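Local coordinates for protein KLLA0E08119p (Kluyveromyces lactis, PDB 3VA7) that contains the urea carboxylase part of a larger enzyme and probably uses biotin, bicarbonate and ATP to carboxylate urea in the allophanate route of urea breakdown, at residues D1187-G1192 with G1213-I1218; G484-V489 with G618-L623; A1167-S1172 with G1229-V1234; G536-F541 with I576-K581; A370-K375 with G624-L629. All coordinates share one frame; numbering follows the deposited sequence.

Contact 1: residues D1187-G1192 with G1213-I1218; sequences DHVEAG and GKVYKI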
# COMPACT_ATOMS: atom_id res chain seq x y z
N ASP A 1187 -21.01 -31.55 -8.03
CA ASP A 1187 -19.87 -31.50 -7.15
C ASP A 1187 -20.38 -31.27 -5.76
O ASP A 1187 -21.42 -30.62 -5.58
CB ASP A 1187 -18.95 -30.33 -7.51
CG ASP A 1187 -17.99 -30.66 -8.62
OD1 ASP A 1187 -18.02 -31.81 -9.13
OD2 ASP A 1187 -17.21 -29.75 -8.98
N HIS A 1188 -19.68 -31.80 -4.76
CA HIS A 1188 -20.00 -31.43 -3.40
C HIS A 1188 -19.31 -30.11 -3.11
O HIS A 1188 -18.13 -29.94 -3.44
CB HIS A 1188 -19.53 -32.49 -2.40
CG HIS A 1188 -19.53 -32.01 -0.98
ND1 HIS A 1188 -20.69 -31.86 -0.24
CD2 HIS A 1188 -18.50 -31.65 -0.16
CE1 HIS A 1188 -20.37 -31.43 0.98
NE2 HIS A 1188 -19.06 -31.30 1.05
N VAL A 1189 -20.03 -29.19 -2.51
CA VAL A 1189 -19.44 -27.94 -2.06
C VAL A 1189 -19.65 -27.74 -0.57
O VAL A 1189 -20.66 -28.17 -0.04
CB VAL A 1189 -19.96 -26.72 -2.86
CG1 VAL A 1189 -19.36 -26.77 -4.26
CG2 VAL A 1189 -21.47 -26.72 -2.93
N GLU A 1190 -18.68 -27.13 0.09
CA GLU A 1190 -18.86 -26.72 1.48
C GLU A 1190 -19.50 -25.34 1.54
O GLU A 1190 -19.75 -24.70 0.50
CB GLU A 1190 -17.52 -26.72 2.23
CG GLU A 1190 -17.19 -28.05 2.96
CD GLU A 1190 -18.36 -28.54 3.84
OE1 GLU A 1190 -18.96 -27.72 4.60
OE2 GLU A 1190 -18.70 -29.74 3.74
N ALA A 1191 -19.81 -24.88 2.76
CA ALA A 1191 -20.15 -23.47 2.97
C ALA A 1191 -18.90 -22.63 2.60
O ALA A 1191 -17.81 -22.87 3.13
CB ALA A 1191 -20.57 -23.22 4.40
N GLY A 1192 -19.07 -21.68 1.68
CA GLY A 1192 -17.98 -20.76 1.37
C GLY A 1192 -17.41 -21.03 -0.00
O GLY A 1192 -17.20 -20.10 -0.78
N GLY A 1213 -23.46 -28.99 0.25
CA GLY A 1213 -24.40 -29.65 -0.69
C GLY A 1213 -23.79 -30.06 -2.04
O GLY A 1213 -22.58 -30.06 -2.19
N LYS A 1214 -24.64 -30.43 -3.00
CA LYS A 1214 -24.21 -30.86 -4.33
C LYS A 1214 -24.73 -29.86 -5.32
O LYS A 1214 -25.92 -29.51 -5.27
CB LYS A 1214 -24.88 -32.18 -4.74
CG LYS A 1214 -24.07 -33.48 -4.64
CD LYS A 1214 -24.86 -34.66 -5.28
CE LYS A 1214 -24.62 -35.99 -4.53
NZ LYS A 1214 -25.74 -36.94 -4.83
N VAL A 1215 -23.89 -29.48 -6.27
CA VAL A 1215 -24.31 -28.54 -7.32
C VAL A 1215 -25.32 -29.18 -8.23
O VAL A 1215 -24.98 -30.06 -9.02
CB VAL A 1215 -23.11 -28.01 -8.15
CG1 VAL A 1215 -23.57 -26.88 -9.10
CG2 VAL A 1215 -21.98 -27.56 -7.22
N TYR A 1216 -26.56 -28.73 -8.13
CA TYR A 1216 -27.62 -29.30 -8.97
C TYR A 1216 -27.69 -28.70 -10.36
O TYR A 1216 -27.75 -29.43 -11.34
CB TYR A 1216 -29.00 -29.28 -8.27
CG TYR A 1216 -30.14 -29.91 -9.11
CD1 TYR A 1216 -29.98 -31.19 -9.71
CD2 TYR A 1216 -31.35 -29.24 -9.30
CE1 TYR A 1216 -31.02 -31.75 -10.50
CE2 TYR A 1216 -32.38 -29.79 -10.07
CZ TYR A 1216 -32.22 -31.03 -10.66
OH TYR A 1216 -33.25 -31.55 -11.41
N LYS A 1217 -27.70 -27.37 -10.42
CA LYS A 1217 -27.69 -26.65 -11.69
C LYS A 1217 -26.90 -25.34 -11.62
O LYS A 1217 -26.88 -24.65 -10.59
CB LYS A 1217 -29.12 -26.38 -12.18
CG LYS A 1217 -29.22 -25.92 -13.65
CD LYS A 1217 -30.58 -25.27 -13.92
CE LYS A 1217 -31.01 -25.46 -15.35
NZ LYS A 1217 -32.35 -24.84 -15.53
N ILE A 1218 -26.25 -25.02 -12.75
CA ILE A 1218 -25.55 -23.78 -12.97
C ILE A 1218 -26.19 -23.07 -14.16
O ILE A 1218 -26.14 -23.57 -15.30
CB ILE A 1218 -24.06 -24.05 -13.24
CG1 ILE A 1218 -23.32 -24.24 -11.93
CG2 ILE A 1218 -23.40 -22.89 -13.97
CD1 ILE A 1218 -21.99 -24.88 -12.11

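Contact 2: residues G484-V489 with G618-L623; sequences GANTSV and GRILKL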
# COMPACT_ATOMS: atom_id res chain seq x y z
N GLY A 484 -19.14 -4.14 4.53
CA GLY A 484 -19.80 -3.49 3.41
C GLY A 484 -19.05 -3.88 2.17
O GLY A 484 -17.92 -4.35 2.27
N ALA A 485 -19.65 -3.70 1.00
CA ALA A 485 -19.05 -4.12 -0.26
C ALA A 485 -17.71 -3.45 -0.64
O ALA A 485 -16.90 -4.06 -1.37
CB ALA A 485 -20.04 -3.90 -1.37
N ASN A 486 -17.49 -2.20 -0.22
CA ASN A 486 -16.31 -1.45 -0.60
C ASN A 486 -16.13 -0.19 0.20
O ASN A 486 -16.28 0.93 -0.31
CB ASN A 486 -16.33 -1.11 -2.09
CG ASN A 486 -14.99 -1.39 -2.77
OD1 ASN A 486 -14.22 -0.48 -3.07
ND2 ASN A 486 -14.70 -2.68 -2.97
N THR A 487 -15.76 -0.36 1.46
CA THR A 487 -15.72 0.74 2.39
C THR A 487 -14.27 1.20 2.59
O THR A 487 -13.45 0.40 3.01
CB THR A 487 -16.37 0.26 3.72
OG1 THR A 487 -17.68 -0.25 3.40
CG2 THR A 487 -16.52 1.37 4.76
N SER A 488 -13.97 2.48 2.29
CA SER A 488 -12.61 3.03 2.35
C SER A 488 -12.51 4.36 3.08
O SER A 488 -13.36 5.25 2.89
CB SER A 488 -12.04 3.24 0.95
OG SER A 488 -12.89 4.01 0.12
N VAL A 489 -11.46 4.50 3.90
CA VAL A 489 -11.10 5.79 4.41
C VAL A 489 -10.72 6.68 3.26
O VAL A 489 -9.91 6.27 2.46
CB VAL A 489 -9.87 5.71 5.25
CG1 VAL A 489 -9.47 7.14 5.75
CG2 VAL A 489 -10.07 4.72 6.35
N GLY A 618 -3.84 0.63 3.09
CA GLY A 618 -3.91 0.44 1.64
C GLY A 618 -5.08 -0.31 1.03
O GLY A 618 -5.01 -0.65 -0.15
N ARG A 619 -6.16 -0.54 1.77
CA ARG A 619 -7.28 -1.36 1.24
C ARG A 619 -8.64 -1.02 1.85
O ARG A 619 -8.72 -0.32 2.85
CB ARG A 619 -7.05 -2.87 1.46
CG ARG A 619 -6.78 -3.24 2.93
CD ARG A 619 -7.30 -4.64 3.37
NE ARG A 619 -6.99 -4.90 4.79
CZ ARG A 619 -7.82 -4.65 5.82
NH1 ARG A 619 -9.04 -4.11 5.61
NH2 ARG A 619 -7.43 -4.90 7.07
N ILE A 620 -9.70 -1.59 1.25
CA ILE A 620 -11.05 -1.55 1.83
C ILE A 620 -11.12 -2.24 3.19
O ILE A 620 -10.28 -3.09 3.51
CB ILE A 620 -12.10 -2.14 0.89
CG1 ILE A 620 -11.89 -3.64 0.67
CG2 ILE A 620 -12.15 -1.38 -0.46
CD1 ILE A 620 -13.06 -4.25 -0.10
N LEU A 621 -12.08 -1.85 4.01
CA LEU A 621 -12.20 -2.40 5.35
C LEU A 621 -12.57 -3.88 5.29
O LEU A 621 -13.12 -4.33 4.28
CB LEU A 621 -13.24 -1.64 6.13
CG LEU A 621 -13.00 -0.16 6.32
CD1 LEU A 621 -13.73 0.34 7.58
CD2 LEU A 621 -11.52 0.04 6.46
N LYS A 622 -12.23 -4.60 6.36
CA LYS A 622 -12.49 -6.05 6.51
C LYS A 622 -13.12 -6.38 7.87
O LYS A 622 -12.89 -5.67 8.90
CB LYS A 622 -11.18 -6.85 6.36
CG LYS A 622 -10.79 -7.24 4.91
CD LYS A 622 -9.38 -7.92 4.85
CE LYS A 622 -9.31 -8.92 3.69
NZ LYS A 622 -8.13 -8.74 2.73
N LEU A 623 -13.86 -7.50 7.90
CA LEU A 623 -14.47 -8.02 9.16
C LEU A 623 -13.36 -8.09 10.15
O LEU A 623 -12.32 -8.64 9.85
CB LEU A 623 -15.04 -9.43 8.96
CG LEU A 623 -15.91 -10.15 10.03
CD1 LEU A 623 -15.97 -11.64 9.67
CD2 LEU A 623 -15.42 -10.00 11.49
O HOH W 1 -15.21 -2.99 2.51
O HOH W 2 -8.96 2.35 3.54

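Contact 3: residues A1167-S1172 with G1229-V1234; sequences AELLYS and GDLVAV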
# COMPACT_ATOMS: atom_id res chain seq x y z
N ALA A 1167 -33.85 -26.46 -1.71
CA ALA A 1167 -32.57 -26.06 -2.28
C ALA A 1167 -31.97 -24.81 -1.59
O ALA A 1167 -32.67 -24.09 -0.86
CB ALA A 1167 -32.74 -25.80 -3.77
N GLU A 1168 -30.66 -24.58 -1.78
CA GLU A 1168 -30.14 -23.22 -1.66
C GLU A 1168 -30.25 -22.65 -3.05
O GLU A 1168 -29.72 -23.22 -4.01
CB GLU A 1168 -28.69 -23.15 -1.17
CG GLU A 1168 -28.39 -23.83 0.18
CD GLU A 1168 -28.78 -23.00 1.42
OE1 GLU A 1168 -29.68 -22.13 1.33
OE2 GLU A 1168 -28.18 -23.26 2.50
N LEU A 1169 -31.01 -21.57 -3.18
CA LEU A 1169 -30.99 -20.82 -4.42
C LEU A 1169 -29.85 -19.83 -4.31
O LEU A 1169 -29.65 -19.22 -3.24
CB LEU A 1169 -32.34 -20.17 -4.69
CG LEU A 1169 -33.47 -21.11 -5.19
CD1 LEU A 1169 -34.59 -20.31 -5.84
CD2 LEU A 1169 -32.98 -22.17 -6.16
N LEU A 1170 -29.04 -19.72 -5.38
CA LEU A 1170 -27.89 -18.79 -5.35
C LEU A 1170 -28.01 -17.64 -6.35
O LEU A 1170 -28.27 -17.81 -7.55
CB LEU A 1170 -26.55 -19.52 -5.47
CG LEU A 1170 -26.12 -20.50 -4.36
CD1 LEU A 1170 -24.63 -20.77 -4.47
CD2 LEU A 1170 -26.46 -20.02 -2.94
N TYR A 1171 -27.85 -16.45 -5.81
CA TYR A 1171 -28.12 -15.21 -6.53
C TYR A 1171 -26.84 -14.39 -6.54
O TYR A 1171 -26.10 -14.39 -5.53
CB TYR A 1171 -29.22 -14.42 -5.81
CG TYR A 1171 -30.58 -15.11 -5.72
CD1 TYR A 1171 -31.46 -15.11 -6.82
CD2 TYR A 1171 -31.01 -15.75 -4.53
CE1 TYR A 1171 -32.71 -15.73 -6.76
CE2 TYR A 1171 -32.29 -16.37 -4.45
CZ TYR A 1171 -33.12 -16.36 -5.59
OH TYR A 1171 -34.36 -16.96 -5.59
N SER A 1172 -26.55 -13.69 -7.66
CA SER A 1172 -25.41 -12.74 -7.63
C SER A 1172 -25.79 -11.39 -7.04
O SER A 1172 -26.82 -10.81 -7.39
CB SER A 1172 -24.65 -12.58 -8.98
OG SER A 1172 -25.46 -12.11 -10.02
N GLY A 1229 -29.20 -9.77 -8.32
CA GLY A 1229 -30.38 -10.51 -7.85
C GLY A 1229 -30.87 -11.67 -8.73
O GLY A 1229 -31.81 -12.37 -8.36
N ASP A 1230 -30.25 -11.87 -9.90
CA ASP A 1230 -30.56 -13.02 -10.73
C ASP A 1230 -30.11 -14.33 -10.12
O ASP A 1230 -29.09 -14.40 -9.44
CB ASP A 1230 -29.90 -12.88 -12.09
CG ASP A 1230 -30.67 -12.00 -12.99
OD1 ASP A 1230 -31.62 -11.36 -12.50
OD2 ASP A 1230 -30.32 -11.95 -14.18
N LEU A 1231 -30.88 -15.38 -10.37
CA LEU A 1231 -30.50 -16.72 -9.95
C LEU A 1231 -29.38 -17.20 -10.84
O LEU A 1231 -29.47 -17.14 -12.07
CB LEU A 1231 -31.70 -17.67 -10.09
CG LEU A 1231 -31.50 -19.11 -9.61
CD1 LEU A 1231 -31.38 -19.19 -8.08
CD2 LEU A 1231 -32.61 -19.94 -10.14
N VAL A 1232 -28.34 -17.73 -10.22
CA VAL A 1232 -27.11 -18.10 -10.94
C VAL A 1232 -26.72 -19.61 -10.80
O VAL A 1232 -26.18 -20.24 -11.75
CB VAL A 1232 -25.99 -17.11 -10.56
CG1 VAL A 1232 -25.45 -17.40 -9.18
CG2 VAL A 1232 -24.95 -17.14 -11.56
N ALA A 1233 -27.02 -20.19 -9.64
CA ALA A 1233 -26.88 -21.62 -9.41
C ALA A 1233 -27.89 -22.12 -8.37
O ALA A 1233 -28.46 -21.32 -7.58
CB ALA A 1233 -25.47 -21.95 -8.97
N VAL A 1234 -28.09 -23.44 -8.37
CA VAL A 1234 -28.84 -24.14 -7.32
C VAL A 1234 -27.99 -25.24 -6.72
O VAL A 1234 -27.41 -26.05 -7.45
CB VAL A 1234 -30.13 -24.79 -7.85
CG1 VAL A 1234 -30.93 -25.34 -6.70
CG2 VAL A 1234 -30.96 -23.79 -8.64

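Contact 4: residues G536-F541 with I576-K581; sequences GPKLLF and ILSVGK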
# COMPACT_ATOMS: atom_id res chain seq x y z
N GLY A 536 -23.26 -0.75 3.14
CA GLY A 536 -22.29 -0.31 4.12
C GLY A 536 -21.93 -1.34 5.15
O GLY A 536 -22.38 -2.45 5.07
N PRO A 537 -21.09 -0.96 6.11
CA PRO A 537 -20.56 -1.82 7.19
C PRO A 537 -21.47 -1.84 8.39
O PRO A 537 -22.33 -0.97 8.48
CB PRO A 537 -19.31 -1.06 7.61
CG PRO A 537 -19.71 0.39 7.44
CD PRO A 537 -20.47 0.38 6.14
N LYS A 538 -21.31 -2.78 9.31
CA LYS A 538 -21.88 -2.54 10.64
C LYS A 538 -20.71 -2.34 11.58
O LYS A 538 -19.77 -3.11 11.55
CB LYS A 538 -22.94 -3.57 11.13
CG LYS A 538 -22.92 -5.00 10.56
CD LYS A 538 -24.34 -5.66 10.22
CE LYS A 538 -25.38 -5.67 11.39
NZ LYS A 538 -24.88 -6.14 12.74
N LEU A 539 -20.77 -1.29 12.38
CA LEU A 539 -19.65 -0.92 13.20
C LEU A 539 -20.01 -0.91 14.69
O LEU A 539 -21.07 -0.45 15.05
CB LEU A 539 -19.17 0.48 12.81
CG LEU A 539 -18.99 0.85 11.34
CD1 LEU A 539 -18.64 2.35 11.27
CD2 LEU A 539 -17.92 -0.04 10.66
N LEU A 540 -19.10 -1.39 15.53
CA LEU A 540 -19.26 -1.30 16.96
C LEU A 540 -18.39 -0.17 17.47
O LEU A 540 -17.22 -0.08 17.17
CB LEU A 540 -18.88 -2.63 17.62
CG LEU A 540 -18.71 -2.79 19.16
CD1 LEU A 540 -19.80 -2.06 19.94
CD2 LEU A 540 -18.69 -4.29 19.54
N PHE A 541 -18.98 0.72 18.24
CA PHE A 541 -18.23 1.85 18.73
C PHE A 541 -17.78 1.58 20.15
O PHE A 541 -18.59 1.15 20.99
CB PHE A 541 -19.08 3.10 18.64
CG PHE A 541 -19.01 3.78 17.32
CD1 PHE A 541 -18.18 4.88 17.13
CD2 PHE A 541 -19.77 3.33 16.26
CE1 PHE A 541 -18.12 5.52 15.91
CE2 PHE A 541 -19.70 3.95 15.02
CZ PHE A 541 -18.89 5.03 14.84
N ILE A 576 -24.11 -0.04 18.04
CA ILE A 576 -23.88 -0.56 16.72
C ILE A 576 -24.59 0.31 15.69
O ILE A 576 -25.84 0.37 15.64
CB ILE A 576 -24.28 -2.03 16.62
CG1 ILE A 576 -23.35 -2.87 17.51
CG2 ILE A 576 -24.30 -2.47 15.14
CD1 ILE A 576 -23.97 -4.14 18.04
N LEU A 577 -23.77 1.00 14.90
CA LEU A 577 -24.19 1.73 13.70
C LEU A 577 -24.15 0.77 12.56
O LEU A 577 -23.22 0.01 12.45
CB LEU A 577 -23.27 2.93 13.43
CG LEU A 577 -23.40 3.75 12.13
CD1 LEU A 577 -24.74 4.44 11.98
CD2 LEU A 577 -22.27 4.81 12.04
N SER A 578 -25.16 0.79 11.73
CA SER A 578 -25.16 -0.09 10.58
C SER A 578 -25.79 0.63 9.38
O SER A 578 -26.88 1.19 9.49
CB SER A 578 -25.92 -1.38 10.92
OG SER A 578 -26.60 -1.91 9.79
N VAL A 579 -25.08 0.64 8.26
CA VAL A 579 -25.66 1.22 7.06
C VAL A 579 -25.80 0.21 5.95
O VAL A 579 -24.88 -0.49 5.62
CB VAL A 579 -25.07 2.65 6.66
CG1 VAL A 579 -23.91 3.12 7.56
CG2 VAL A 579 -24.81 2.77 5.18
N GLY A 580 -27.01 0.13 5.41
CA GLY A 580 -27.43 -0.97 4.59
C GLY A 580 -27.19 -0.72 3.14
O GLY A 580 -26.13 -0.30 2.78
N LYS A 581 -28.19 -0.98 2.32
CA LYS A 581 -28.03 -0.96 0.88
C LYS A 581 -28.33 0.44 0.42
O LYS A 581 -29.16 1.14 1.01
CB LYS A 581 -29.00 -1.97 0.29
CG LYS A 581 -28.83 -2.30 -1.18
CD LYS A 581 -29.79 -3.48 -1.56
CE LYS A 581 -29.68 -3.87 -3.08
NZ LYS A 581 -30.61 -3.04 -3.94

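Contact 5: residues A370-K375 with G624-L629; sequences AENPVK and GDVLFL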
# COMPACT_ATOMS: atom_id res chain seq x y z
N ALA A 370 3.22 -7.46 17.36
CA ALA A 370 2.26 -7.47 16.26
C ALA A 370 1.08 -8.33 16.67
O ALA A 370 1.00 -9.53 16.36
CB ALA A 370 2.89 -8.02 15.03
N GLU A 371 0.16 -7.72 17.40
CA GLU A 371 -1.00 -8.42 17.97
C GLU A 371 -2.19 -7.47 18.03
O GLU A 371 -2.01 -6.23 18.12
CB GLU A 371 -0.75 -8.75 19.42
CG GLU A 371 -0.29 -10.10 19.74
CD GLU A 371 0.21 -10.14 21.17
OE1 GLU A 371 0.02 -9.09 21.85
OE2 GLU A 371 0.78 -11.19 21.59
N ASN A 372 -3.38 -8.06 18.10
CA ASN A 372 -4.60 -7.28 18.29
C ASN A 372 -5.22 -7.35 19.71
O ASN A 372 -5.90 -8.32 20.05
CB ASN A 372 -5.61 -7.65 17.20
CG ASN A 372 -6.76 -6.71 17.17
OD1 ASN A 372 -6.84 -5.81 17.99
ND2 ASN A 372 -7.66 -6.90 16.24
N PRO A 373 -4.99 -6.33 20.54
CA PRO A 373 -5.63 -6.39 21.88
C PRO A 373 -7.17 -6.46 21.91
O PRO A 373 -7.75 -7.01 22.86
CB PRO A 373 -5.14 -5.11 22.53
CG PRO A 373 -3.78 -4.96 21.96
CD PRO A 373 -3.93 -5.31 20.51
N VAL A 374 -7.81 -5.96 20.85
CA VAL A 374 -9.29 -5.92 20.75
C VAL A 374 -9.88 -7.28 20.35
O VAL A 374 -11.00 -7.62 20.76
CB VAL A 374 -9.75 -4.83 19.76
CG1 VAL A 374 -11.24 -4.91 19.49
CG2 VAL A 374 -9.36 -3.43 20.26
N LYS A 375 -9.13 -8.06 19.57
CA LYS A 375 -9.55 -9.42 19.25
C LYS A 375 -8.64 -10.49 19.88
O LYS A 375 -8.08 -11.33 19.17
CB LYS A 375 -9.69 -9.63 17.73
CG LYS A 375 -10.73 -8.70 16.99
CD LYS A 375 -12.08 -8.52 17.78
CE LYS A 375 -13.13 -9.61 17.42
NZ LYS A 375 -13.20 -9.75 15.93
N GLY A 624 -13.55 -7.48 11.32
CA GLY A 624 -12.51 -7.49 12.34
C GLY A 624 -11.63 -6.27 12.44
O GLY A 624 -11.05 -6.04 13.51
N ASP A 625 -11.49 -5.48 11.38
CA ASP A 625 -10.70 -4.23 11.52
C ASP A 625 -11.13 -3.34 12.67
O ASP A 625 -12.28 -3.37 13.09
CB ASP A 625 -10.70 -3.38 10.24
CG ASP A 625 -10.03 -4.06 9.07
OD1 ASP A 625 -9.07 -4.84 9.28
OD2 ASP A 625 -10.48 -3.79 7.92
N VAL A 626 -10.18 -2.53 13.15
CA VAL A 626 -10.35 -1.63 14.28
C VAL A 626 -9.78 -0.24 13.98
O VAL A 626 -8.57 -0.04 13.95
CB VAL A 626 -9.60 -2.20 15.51
CG1 VAL A 626 -9.43 -1.16 16.60
CG2 VAL A 626 -10.28 -3.51 16.02
N LEU A 627 -10.65 0.76 13.82
CA LEU A 627 -10.18 2.09 13.46
C LEU A 627 -10.27 3.08 14.58
O LEU A 627 -11.31 3.22 15.20
CB LEU A 627 -10.96 2.60 12.26
CG LEU A 627 -10.53 2.06 10.90
CD1 LEU A 627 -11.05 0.64 10.66
CD2 LEU A 627 -11.06 2.99 9.87
N PHE A 628 -9.18 3.80 14.78
CA PHE A 628 -8.98 4.71 15.89
C PHE A 628 -9.47 6.10 15.59
O PHE A 628 -9.35 6.56 14.45
CB PHE A 628 -7.49 4.73 16.30
CG PHE A 628 -7.10 3.53 17.09
CD1 PHE A 628 -6.74 2.35 16.44
CD2 PHE A 628 -7.23 3.53 18.47
CE1 PHE A 628 -6.45 1.18 17.17
CE2 PHE A 628 -6.95 2.39 19.20
CZ PHE A 628 -6.57 1.21 18.55
N LEU A 629 -10.02 6.77 16.63
CA LEU A 629 -10.55 8.13 16.49
C LEU A 629 -9.65 9.12 17.18
O LEU A 629 -8.61 8.74 17.70
CB LEU A 629 -11.94 8.27 17.07
CG LEU A 629 -13.06 7.33 16.64
CD1 LEU A 629 -14.36 7.97 17.12
CD2 LEU A 629 -13.09 7.07 15.12

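Contact 1: residues D1187-G1192 with G1213-I1218
Val1189 and Gly1213 form a hydrogen-bonded antiparallel pair and His1188 and Lys1214 the non-hydrogen-bonded pair beside it, so that the short strand 1188-1189 borders strand 1213-1218 at one margin of a four-stranded sheet of the biotinyl domain, a fold of two such sheets packed together. Val1189 N donates to Gly1213 O (2.7 Å), and Gly1213 N answers to Val1189 O (2.9 Å). Beyond them Val1215 N bonds to Asp1187 O at 2.8 Å, an oxygen that also receives a CA-H...O contact from Lys1214 CA. The carboxylate of Asp1187 turns away, its OD2 held by Ala1184 N. Inside, the two valines cross at about a right angle, Val1189 CG1 against Val1215 CG2 at 4.0 Å. CG1 of Val1189 is anti to the carbonyl carbon (chi1 -72°), which aims it at Val1215, while CG2 rests near Gly1213 O. The opposite face is polar and exposed: Lys1214 runs outward, and the imidazole of His1188 lies beside Gly1213, CE1 being 4.0 Å from Gly1213 N. That ring is tied to its own segment, His1188 NE2 donating to Glu1190 OE2 at 3.1 Å, with the oxygen in the ring plane but the donor above the carboxylate plane.

Contact 2: residues G484-V489 with G618-L623
Asn486 and Ile620 cross at about a right angle, the flat amide lying against the two methyls of the isoleucine: CG2 of Ile620 is 3.5 Å from Asn486 OD1, and CD1 of Ile620 is 3.7 Å from Asn486 ND2. Ile620 carries CG1 between its backbone N and carbonyl carbon (chi1 66°), a torsion that turns CD1, at the end of the CG1 branch, toward ND2 while CG2 faces OD1. ND2 of Asn486 also donates to Ala485 O at 3.1 Å, which holds the amide in its turn. Replacing Asn486 by an alanine removes that amide, and would probably uncover Ile620 CG2 and CD1 and take the side-chain donor from Ala485 O. The neighbouring pair, Thr487 and Leu621, meets obliquely, Thr487 CG2 touching Leu621 CD1 at 4.1 Å, while Thr487 OG1 is bonded back to Pro483 O. Between the pairs Leu621 N donates a nearly straight bond to Thr487 O (2.8 Å, 162°). A water accepts from Thr487 N and lies 3.0 Å from Leu621 O; a second joins Arg619 O to Val489 N, weakly at the latter. The loop before strand 626-628 is thus fastened to the turn that leads into strand 488-490 in the carboxyltransferase part. One direct backbone bond, two waters and a few methyl contacts imply a docked loop rather than a continued sheet.

Contact 3: residues A1167-S1172 with G1229-V1234
Leu1169 lies alongside Val1234 and slants across Leu1231 where strands 1168-1171 and 1231-1234 run antiparallel in the biotinyl domain. From its CB, 3.7 Å from Leu1231 CD1, the chain rises to CG, which, like CD1 beyond it, still lies near that same methyl. The other branch, CD2, ends against Val1234 CG2 at 3.6 Å, the two side chains standing side by side. CG is anti to the carbonyl carbon (chi1 -76°), which lets the fork straddle both partners. An alanine here keeps CB, and its touch on Leu1231 CD1, but lacks CD2, and would probably open a gap beside Val1234 CG2. Leu1231 CD1 is shared: it also sits over one face of the Tyr1171 ring, toward the rim, in a CH-pi contact 4.2 Å from the centroid. Between these rows comes a classic beta bulge, Val1232 and Ala1233 both standing opposite Leu1170. Leu1170 N donates to Ala1233 O (2.8 Å), and Leu1170 O takes Val1232 N (2.7 Å) and, weakly, Ala1233 N. Past the bulge the pairing goes on with Ser1172 N to Asp1230 O (3.2 Å) and Gly1229 N to Ser1172 O (2.8 Å). Strand 1168-1171 is the outermost of its sheet, followed by 1231-1235 and then 1213-1218, and the opposite face, with Leu1170, Val1232 and Ala1233, packs on Val1195 and Ile1196 of strand 1194-1200 in the second sheet.

Contact 4: residues G536-F541 with I576-K581
An antiparallel strand pair in the middle of a six-stranded sheet of the carboxyltransferase part brings Leu539 opposite Leu577 as a hydrogen-bonded pair, with Lys538-Ser578 and Leu540-Ile576 as the non-hydrogen-bonded pairs on either side. Leu539 N donates to Leu577 O at 2.8 Å, almost straight (172°), and Leu577 N returns a more bent bond to Leu539 O (136°). The pairing goes on past the regular strand: Val579 N reaches Pro537 O at 3.2 Å, and Gly536 N reaches Gly580 O at 2.9 Å. On the buried face Phe541 and Leu577 lie side by side and point the same way. Leu577, with CG anti to its backbone N (chi1 172°), presents CB and CD2, each 4.0 Å from Phe541 CE2. Leu539 adds CD1 more distantly to the same group, and Ile547 of strand 545-550 covers Phe541 and Leu577. The other face is mixed: Lys538 CB rests 3.7 Å from Ser578 CB while the rest of the bent lysine chain goes out to solvent, and Leu540 CD1 stands 4.4 Å from Ile576 CG1, both residues also meeting Leu481. Backbone bonds thus set the alignment of the strands, while the side chains make the sheet two-sided: hydrocarbon toward strand 545-550, Lys538 and Ser578 beside the partly exposed Leu540 and Ile576 on the reverse.

Contact 5: residues A370-K375 with G624-L629
Val374 and Val626 reach toward each other tip to tip, Val374 CG1 meeting Val626 CG2 at 3.9 Å; this is the central touch between a loop of the biotin carboxylase C-terminal domain and an edge strand of the carboxyltransferase part. Each valine sends a different branch: Val374 CG1 stands anti to its backbone N (chi1 172°), whereas CG2 of Val626 lies beside the N of its own residue. Asn372 also leans this way, CG anti to the backbone N, with ND2 4.3 Å from the same Val626 methyl. Its OD1 accepts Val374 N at 3.0 Å, an Asx turn in which the donor sits above the carbonyl plane, and this bond shapes the loop that presents Val374. Lys375 is folded at every torsion, its NZ ending 4.3 Å from Gly624 CA and making a long, weak ion pair with Glu479. No hydrogen bond crosses between the segments, and the surface they bury is small, so the domains meet here by light packing. Strand 626-628 is the outermost of its sheet, with strand 477-480 next to it, and Val374 also lies on Glu479 of that strand; helix 446-454 is close by, Tyr448 touching Pro373 and Asp447 touching Phe628.

Contacts 1 and 3 belong to one four-stranded sheet of the biotinyl domain: strands 1213-1218 and 1231-1235 are neighbours in it, joined by bonds such as Tyr1216 N to Val1234 O, and each contact adds an outer strand. Contacts 2 and 4 lie in the carboxyltransferase part, and contact 5 joins it to the biotin carboxylase C-terminal domain; 4 and 5 reach the same six-stranded sheet, at its middle and its edge. Contact 2 touches both, through Thr487 on Pro537 and the Arg619-Asp625 salt bridge. All are partly buried. Contacts 3 and 4 cover the most surface, with backbone bonds and apolar faces; contact 2 adds two waters to a single direct backbone bond, and contact 5 has only sparse van der Waals touches.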